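Long-range contacts in glycerate dehydrogenase/glyoxylate reductase (Thermus thermophilus, PDB 2CUK), which probably reduces hydroxypyruvate and glyoxylate with a nicotinamide cofactor, as a member of the D-isomer-specific 2-hydroxyacid dehydrogenase family: residues A[101-106]-A[157-162]; A[150-155]-A[170-175]. One frame throughout, in Å; residues are numbered along the deposited sequence.

Contact 1: A[101-106]-A[157-162]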
ATOM      1  N   ALA A 101      -7.365  -9.495   5.903  1.00 15.32           N
ATOM      2  CA  ALA A 101      -6.374  -8.602   6.497  1.00 16.82           C
ATOM      3  C   ALA A 101      -4.963  -8.949   6.024  1.00 17.18           C
ATOM      4  O   ALA A 101      -4.172  -8.068   5.683  1.00 16.12           O
ATOM      5  CB  ALA A 101      -6.453  -8.685   8.026  1.00 17.48           C
ATOM      6  N   THR A 102      -4.653 -10.239   6.012  1.00 15.57           N
ATOM      7  CA  THR A 102      -3.338 -10.702   5.582  1.00 16.31           C
ATOM      8  C   THR A 102      -3.149 -10.428   4.096  1.00 17.92           C
ATOM      9  O   THR A 102      -2.053 -10.073   3.654  1.00 18.66           O
ATOM     10  CB  THR A 102      -3.180 -12.205   5.839  1.00 16.45           C
ATOM     11  OG1 THR A 102      -3.484 -12.474   7.212  1.00 15.49           O
ATOM     12  CG2 THR A 102      -1.745 -12.664   5.531  1.00 15.65           C
ATOM     13  N   ALA A 103      -4.223 -10.602   3.328  1.00 17.34           N
ATOM     14  CA  ALA A 103      -4.179 -10.364   1.891  1.00 17.11           C
ATOM     15  C   ALA A 103      -3.947  -8.884   1.650  1.00 17.43           C
ATOM     16  O   ALA A 103      -3.218  -8.501   0.734  1.00 15.99           O
ATOM     17  CB  ALA A 103      -5.495 -10.802   1.238  1.00 18.95           C
ATOM     18  N   ASP A 104      -4.578  -8.052   2.476  1.00 17.90           N
ATOM     19  CA  ASP A 104      -4.476  -6.611   2.302  1.00 18.44           C
ATOM     20  C   ASP A 104      -3.027  -6.143   2.444  1.00 14.91           C
ATOM     21  O   ASP A 104      -2.518  -5.342   1.671  1.00 14.57           O
ATOM     22  CB  ASP A 104      -5.337  -5.934   3.367  1.00 20.13           C
ATOM     23  CG  ASP A 104      -6.795  -5.954   2.931  1.00 26.17           C
ATOM     24  OD1 ASP A 104      -7.045  -6.298   1.775  1.00 25.55           O
ATOM     25  OD2 ASP A 104      -7.658  -5.635   3.746  1.00 29.48           O
ATOM     26  N   LEU A 105      -2.371  -6.652   3.506  1.00 15.26           N
ATOM     27  CA  LEU A 105      -1.002  -6.236   3.765  1.00 17.10           C
ATOM     28  C   LEU A 105      -0.027  -6.827   2.750  1.00 16.38           C
ATOM     29  O   LEU A 105       1.017  -6.262   2.445  1.00 17.16           O
ATOM     30  CB  LEU A 105      -0.616  -6.676   5.174  1.00 16.38           C
ATOM     31  CG  LEU A 105       0.794  -6.215   5.552  1.00 20.69           C
ATOM     32  CD1 LEU A 105       0.789  -4.960   6.431  1.00 20.71           C
ATOM     33  CD2 LEU A 105       1.576  -7.278   6.326  1.00 18.34           C
ATOM     34  N   THR A 106      -0.368  -8.035   2.258  1.00 15.82           N
ATOM     35  CA  THR A 106       0.434  -8.587   1.175  1.00 16.42           C
ATOM     36  C   THR A 106       0.470  -7.603   0.011  1.00 15.38           C
ATOM     37  O   THR A 106       1.522  -7.271  -0.521  1.00 16.37           O
ATOM     38  CB  THR A 106      -0.169  -9.922   0.723  1.00 15.25           C
ATOM     39  OG1 THR A 106      -0.169 -10.835   1.826  1.00 18.03           O
ATOM     40  CG2 THR A 106       0.673 -10.517  -0.412  1.00 18.13           C
ATOM     41  N   GLN A 157      -5.798 -16.948  -2.578  1.00 16.93           N
ATOM     42  CA  GLN A 157      -6.902 -16.641  -3.474  1.00 17.43           C
ATOM     43  C   GLN A 157      -7.370 -15.202  -3.292  1.00 17.16           C
ATOM     44  O   GLN A 157      -7.762 -14.548  -4.255  1.00 15.69           O
ATOM     45  CB  GLN A 157      -8.058 -17.614  -3.230  1.00 20.27           C
ATOM     46  CG  GLN A 157      -7.739 -19.046  -3.656  1.00 22.94           C
ATOM     47  CD  GLN A 157      -8.862 -20.015  -3.350  1.00 26.97           C
ATOM     48  OE1 GLN A 157     -10.006 -19.816  -3.768  1.00 26.50           O
ATOM     49  NE2 GLN A 157      -8.539 -21.074  -2.618  1.00 26.15           N
ATOM     50  N   ALA A 158      -7.337 -14.716  -2.053  1.00 16.15           N
ATOM     51  CA  ALA A 158      -7.744 -13.342  -1.774  1.00 17.04           C
ATOM     52  C   ALA A 158      -6.721 -12.398  -2.401  1.00 17.36           C
ATOM     53  O   ALA A 158      -7.075 -11.342  -2.912  1.00 18.52           O
ATOM     54  CB  ALA A 158      -7.818 -13.109  -0.272  1.00 15.02           C
ATOM     55  N   VAL A 159      -5.449 -12.786  -2.366  1.00 16.37           N
ATOM     56  CA  VAL A 159      -4.406 -11.948  -2.949  1.00 15.39           C
ATOM     57  C   VAL A 159      -4.584 -11.879  -4.466  1.00 15.37           C
ATOM     58  O   VAL A 159      -4.503 -10.802  -5.065  1.00 13.97           O
ATOM     59  CB  VAL A 159      -2.993 -12.484  -2.599  1.00 13.45           C
ATOM     60  CG1 VAL A 159      -1.937 -11.731  -3.394  1.00 11.63           C
ATOM     61  CG2 VAL A 159      -2.731 -12.313  -1.088  1.00 11.55           C
ATOM     62  N   ALA A 160      -4.848 -13.027  -5.080  1.00 16.10           N
ATOM     63  CA  ALA A 160      -5.046 -13.098  -6.522  1.00 16.08           C
ATOM     64  C   ALA A 160      -6.188 -12.198  -6.979  1.00 17.20           C
ATOM     65  O   ALA A 160      -6.091 -11.540  -8.013  1.00 17.03           O
ATOM     66  CB  ALA A 160      -5.323 -14.542  -6.940  1.00 19.61           C
ATOM     67  N   LYS A 161      -7.277 -12.174  -6.214  1.00 17.17           N
ATOM     68  CA  LYS A 161      -8.419 -11.343  -6.574  1.00 18.81           C
ATOM     69  C   LYS A 161      -8.024  -9.873  -6.610  1.00 17.71           C
ATOM     70  O   LYS A 161      -8.389  -9.139  -7.529  1.00 16.50           O
ATOM     71  CB  LYS A 161      -9.568 -11.543  -5.580  1.00 21.46           C
ATOM     72  CG  LYS A 161     -10.370 -12.835  -5.781  1.00 28.60           C
ATOM     73  CD  LYS A 161     -11.509 -12.658  -6.791  1.00 31.38           C
ATOM     74  CE  LYS A 161     -11.001 -12.433  -8.212  1.00 34.94           C
ATOM     75  NZ  LYS A 161     -12.101 -12.074  -9.167  1.00 34.34           N
ATOM     76  N   ARG A 162      -7.279  -9.443  -5.599  1.00 15.96           N
ATOM     77  CA  ARG A 162      -6.841  -8.058  -5.539  1.00 16.84           C
ATOM     78  C   ARG A 162      -5.906  -7.757  -6.705  1.00 15.53           C
ATOM     79  O   ARG A 162      -6.041  -6.737  -7.377  1.00 16.32           O
ATOM     80  CB  ARG A 162      -6.126  -7.797  -4.213  1.00 16.88           C
ATOM     81  CG  ARG A 162      -7.066  -7.730  -3.020  1.00 19.16           C
ATOM     82  CD  ARG A 162      -6.334  -8.092  -1.733  1.00 19.01           C
ATOM     83  NE  ARG A 162      -7.159  -7.868  -0.553  1.00 20.04           N
ATOM     84  CZ  ARG A 162      -8.206  -8.609  -0.205  1.00 21.84           C
ATOM     85  NH1 ARG A 162      -8.578  -9.649  -0.945  1.00 20.37           N
ATOM     86  NH2 ARG A 162      -8.894  -8.293   0.884  1.00 21.81           N
TER
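Ala103 is the pivot of this helix pair: its methyl meets Ala158 CB at 3.6 Å and also lies over the centre of one face of the Arg162 guanidinium, 3.7 Å above the plane. Val159 continues the apolar seam, its CG2 branch touching Ala103 and Thr106 CG2, the latter at 3.9 Å. Beside this seam Arg162 reaches across side-on, NE and NH2 both closing on the single oxygen Asp104 OD1. The NE bond, 2.8 Å to Asp104 OD1, runs nearly along the C-O axis, whereas NH2 arrives from above the carboxylate plane. The remaining nitrogen, Arg162 NH1, turns back to Ala158 O at 3.0 Å, so the guanidinium is gripped within its own helix as well. Farther out, NH2 also forms a salt bridge with Glu100, while Asp104 OD2 takes a hydrogen bond from Gln143 of the second subunit; the two acids probably stabilise the buried positive charge. Thr106 OG1 is tied to Thr102 O and Thr228. With small residues at the crossing, the axes of the two short segments approach to 8.8 Å, crossing at -47°. The arrangement packs interface helix 99-114 against helix 154-165, which follows the first strand, 146-150, of the Rossmann-type sheet.

Contact 2: A[150-155]-A[170-175]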
ATOM      1  N   VAL A 150       2.753 -19.023  -4.497  1.00 18.48           N
ATOM      2  CA  VAL A 150       3.217 -20.344  -4.089  1.00 21.84           C
ATOM      3  C   VAL A 150       2.325 -20.718  -2.915  1.00 23.57           C
ATOM      4  O   VAL A 150       2.555 -20.290  -1.782  1.00 23.45           O
ATOM      5  CB  VAL A 150       4.688 -20.324  -3.628  1.00 20.09           C
ATOM      6  CG1 VAL A 150       5.109 -21.713  -3.176  1.00 23.76           C
ATOM      7  CG2 VAL A 150       5.577 -19.851  -4.757  1.00 21.18           C
ATOM      8  N   GLY A 151       1.300 -21.515  -3.207  1.00 24.97           N
ATOM      9  CA  GLY A 151       0.336 -21.914  -2.198  1.00 25.69           C
ATOM     10  C   GLY A 151      -0.925 -21.141  -2.538  1.00 26.71           C
ATOM     11  O   GLY A 151      -0.875 -19.917  -2.667  1.00 26.94           O
ATOM     12  N   MET A 152      -2.047 -21.834  -2.706  1.00 25.58           N
ATOM     13  CA  MET A 152      -3.295 -21.163  -3.061  1.00 25.72           C
ATOM     14  C   MET A 152      -4.465 -21.405  -2.128  1.00 24.34           C
ATOM     15  O   MET A 152      -5.556 -21.751  -2.578  1.00 24.81           O
ATOM     16  CB  MET A 152      -3.721 -21.532  -4.483  1.00 26.04           C
ATOM     17  CG  MET A 152      -3.194 -20.587  -5.539  1.00 31.08           C
ATOM     18  SD  MET A 152      -3.704 -18.875  -5.270  1.00 29.80           S
ATOM     19  CE  MET A 152      -4.701 -18.579  -6.702  1.00 30.15           C
ATOM     20  N   GLY A 153      -4.238 -21.225  -0.832  1.00 23.75           N
ATOM     21  CA  GLY A 153      -5.310 -21.395   0.130  1.00 21.98           C
ATOM     22  C   GLY A 153      -6.191 -20.162   0.055  1.00 21.62           C
ATOM     23  O   GLY A 153      -6.185 -19.464  -0.959  1.00 22.03           O
ATOM     24  N   ARG A 154      -6.932 -19.871   1.120  1.00 21.76           N
ATOM     25  CA  ARG A 154      -7.814 -18.705   1.127  1.00 23.18           C
ATOM     26  C   ARG A 154      -7.063 -17.382   0.969  1.00 22.12           C
ATOM     27  O   ARG A 154      -7.490 -16.505   0.218  1.00 21.25           O
ATOM     28  CB  ARG A 154      -8.649 -18.680   2.410  1.00 26.84           C
ATOM     29  CG  ARG A 154      -9.689 -19.796   2.485  1.00 31.04           C
ATOM     30  CD  ARG A 154     -10.508 -19.722   3.764  1.00 36.33           C
ATOM     31  NE  ARG A 154     -11.436 -20.844   3.887  1.00 38.76           N
ATOM     32  CZ  ARG A 154     -12.492 -21.045   3.101  1.00 39.53           C
ATOM     33  NH1 ARG A 154     -12.773 -20.195   2.122  1.00 39.57           N
ATOM     34  NH2 ARG A 154     -13.264 -22.106   3.291  1.00 40.29           N
ATOM     35  N   ILE A 155      -5.945 -17.231   1.672  1.00 21.77           N
ATOM     36  CA  ILE A 155      -5.174 -15.997   1.568  1.00 20.11           C
ATOM     37  C   ILE A 155      -4.648 -15.819   0.148  1.00 18.64           C
ATOM     38  O   ILE A 155      -4.799 -14.753  -0.446  1.00 20.52           O
ATOM     39  CB  ILE A 155      -4.007 -15.983   2.583  1.00 19.75           C
ATOM     40  CG1 ILE A 155      -4.576 -15.992   4.003  1.00 18.38           C
ATOM     41  CG2 ILE A 155      -3.135 -14.734   2.377  1.00 18.58           C
ATOM     42  CD1 ILE A 155      -3.538 -16.051   5.096  1.00 17.82           C
ATOM     43  N   VAL A 170      -2.290 -13.660 -13.203  1.00 20.21           N
ATOM     44  CA  VAL A 170      -2.047 -14.552 -12.078  1.00 20.16           C
ATOM     45  C   VAL A 170      -1.788 -16.009 -12.449  1.00 20.67           C
ATOM     46  O   VAL A 170      -2.473 -16.579 -13.297  1.00 23.27           O
ATOM     47  CB  VAL A 170      -3.229 -14.513 -11.089  1.00 21.49           C
ATOM     48  CG1 VAL A 170      -2.990 -15.505  -9.952  1.00 20.32           C
ATOM     49  CG2 VAL A 170      -3.402 -13.102 -10.541  1.00 19.49           C
ATOM     50  N   VAL A 171      -0.789 -16.596 -11.799  1.00 19.56           N
ATOM     51  CA  VAL A 171      -0.435 -17.999 -11.996  1.00 19.55           C
ATOM     52  C   VAL A 171      -0.133 -18.527 -10.604  1.00 19.16           C
ATOM     53  O   VAL A 171       0.058 -17.740  -9.671  1.00 18.70           O
ATOM     54  CB  VAL A 171       0.815 -18.170 -12.902  1.00 18.48           C
ATOM     55  CG1 VAL A 171       0.562 -17.541 -14.260  1.00 19.06           C
ATOM     56  CG2 VAL A 171       2.032 -17.547 -12.238  1.00 17.37           C
ATOM     57  N   TYR A 172      -0.093 -19.843 -10.438  1.00 18.62           N
ATOM     58  CA  TYR A 172       0.182 -20.375  -9.113  1.00 20.77           C
ATOM     59  C   TYR A 172       0.714 -21.794  -9.085  1.00 21.32           C
ATOM     60  O   TYR A 172       0.594 -22.548 -10.051  1.00 22.63           O
ATOM     61  CB  TYR A 172      -1.085 -20.304  -8.249  1.00 20.60           C
ATOM     62  CG  TYR A 172      -2.117 -21.375  -8.551  1.00 22.02           C
ATOM     63  CD1 TYR A 172      -2.228 -22.514  -7.747  1.00 21.62           C
ATOM     64  CD2 TYR A 172      -2.976 -21.253  -9.640  1.00 21.22           C
ATOM     65  CE1 TYR A 172      -3.177 -23.505  -8.022  1.00 22.69           C
ATOM     66  CE2 TYR A 172      -3.923 -22.236  -9.927  1.00 23.91           C
ATOM     67  CZ  TYR A 172      -4.020 -23.358  -9.116  1.00 23.98           C
ATOM     68  OH  TYR A 172      -4.965 -24.324  -9.401  1.00 23.89           O
ATOM     69  N   HIS A 173       1.323 -22.136  -7.959  1.00 21.62           N
ATOM     70  CA  HIS A 173       1.839 -23.471  -7.732  1.00 22.38           C
ATOM     71  C   HIS A 173       1.323 -23.867  -6.361  1.00 23.40           C
ATOM     72  O   HIS A 173       1.224 -23.029  -5.467  1.00 23.30           O
ATOM     73  CB  HIS A 173       3.365 -23.500  -7.724  1.00 22.07           C
ATOM     74  CG  HIS A 173       3.929 -24.827  -7.319  1.00 22.72           C
ATOM     75  ND1 HIS A 173       3.765 -25.966  -8.077  1.00 23.80           N
ATOM     76  CD2 HIS A 173       4.594 -25.211  -6.203  1.00 23.28           C
ATOM     77  CE1 HIS A 173       4.302 -26.996  -7.445  1.00 22.82           C
ATOM     78  NE2 HIS A 173       4.811 -26.565  -6.305  1.00 24.44           N
ATOM     79  N   ALA A 174       0.984 -25.138  -6.200  1.00 23.47           N
ATOM     80  CA  ALA A 174       0.487 -25.642  -4.926  1.00 24.94           C
ATOM     81  C   ALA A 174       0.660 -27.153  -4.936  1.00 27.46           C
ATOM     82  O   ALA A 174       0.881 -27.747  -5.995  1.00 25.57           O
ATOM     83  CB  ALA A 174      -0.980 -25.274  -4.748  1.00 25.28           C
ATOM     84  N   ARG A 175       0.570 -27.774  -3.765  1.00 30.01           N
ATOM     85  CA  ARG A 175       0.739 -29.222  -3.691  1.00 33.66           C
ATOM     86  C   ARG A 175      -0.338 -29.946  -4.516  1.00 33.42           C
ATOM     87  O   ARG A 175      -0.189 -31.088  -4.940  1.00 34.30           O
ATOM     88  CB  ARG A 175       0.628 -29.640  -2.224  1.00 37.34           C
ATOM     89  CG  ARG A 175       1.595 -28.901  -1.287  1.00 41.43           C
ATOM     90  CD  ARG A 175       3.026 -28.814  -1.840  1.00 43.90           C
ATOM     91  NE  ARG A 175       3.425 -27.405  -1.961  1.00 45.24           N
ATOM     92  CZ  ARG A 175       4.642 -27.127  -2.445  1.00 46.54           C
ATOM     93  NH1 ARG A 175       5.467 -28.097  -2.792  1.00 47.70           N
ATOM     94  NH2 ARG A 175       5.011 -25.849  -2.587  1.00 46.68           N
TER
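Val150 and His173 form a parallel bridge, their CA atoms 5.0 Å apart, where strands 146-150 and 169-173 run out at their C-terminal ends. Just beyond it, Gly151 N donates to His173 O at 2.7 Å, meeting the carbonyl nearly along its C=O axis with an N-H...O angle of 156°. Gly151 then turns away at phi 108° and psi 125°, a backbone conformation that would press a beta carbon against the preceding carbonyl oxygen. Gly153 follows at the N-cap of helix 154-165. Together with Gly156 these glycines fit the GxGxxG pattern of a Rossmann-type beta-alpha-beta unit, whose tight strand-to-helix turn is consistent with a dinucleotide-binding loop; strand 169-173 is the unit's second strand and lies at the edge of the sheet within this chain.

Between the two glycines, Met152 points toward the second strand and crosses Tyr172 at about a right angle. Its chain bends at chi2 and chi3, bringing SD to 5.0 Å from the centroid of the Tyr172 ring in an oblique Met-aromatic contact. The ring comes up to meet it with CG in the crowded position between the backbone N and the carbonyl carbon. Its far end is held by a hydrogen bond between Tyr172 OH and Lys178 N, and Phe184 packs edge-to-face with it. Val150 and His173 project from the same face of the sheet. His173 ND1 is hydrogen-bonded to Leu185 O, while His173 NE2 lies over one face of the Arg175 guanidinium, displaced toward its rim. Arg175 folds back, bent at chi2 and chi3, until NH2 stands 4.2 Å from Val150 CG1.

How the contacts relate
Followed from the N terminus, the chain passes first through 101-106, in helix 99-114, then through the glycine-bearing turn 150-155. It returns to the earlier helix at 157-162, where contact 1 closes a loop of 50 intervening residues. Contact 2 closes at 170-175, across only 14. The segments alternate, so the two loops cross rather than nest. Their centres are 12 Å apart, and they touch directly: Ala160 packs against Val170 and Met152, and Thr102 against Ile155, with a probable hydrogen bond from Gln157 NE2 to Met152 O. Contact 1 joins helix 99-114 to helix 154-165; contact 2 joins the ends of strands 146-150 and 169-173, which flank that helix in the chain.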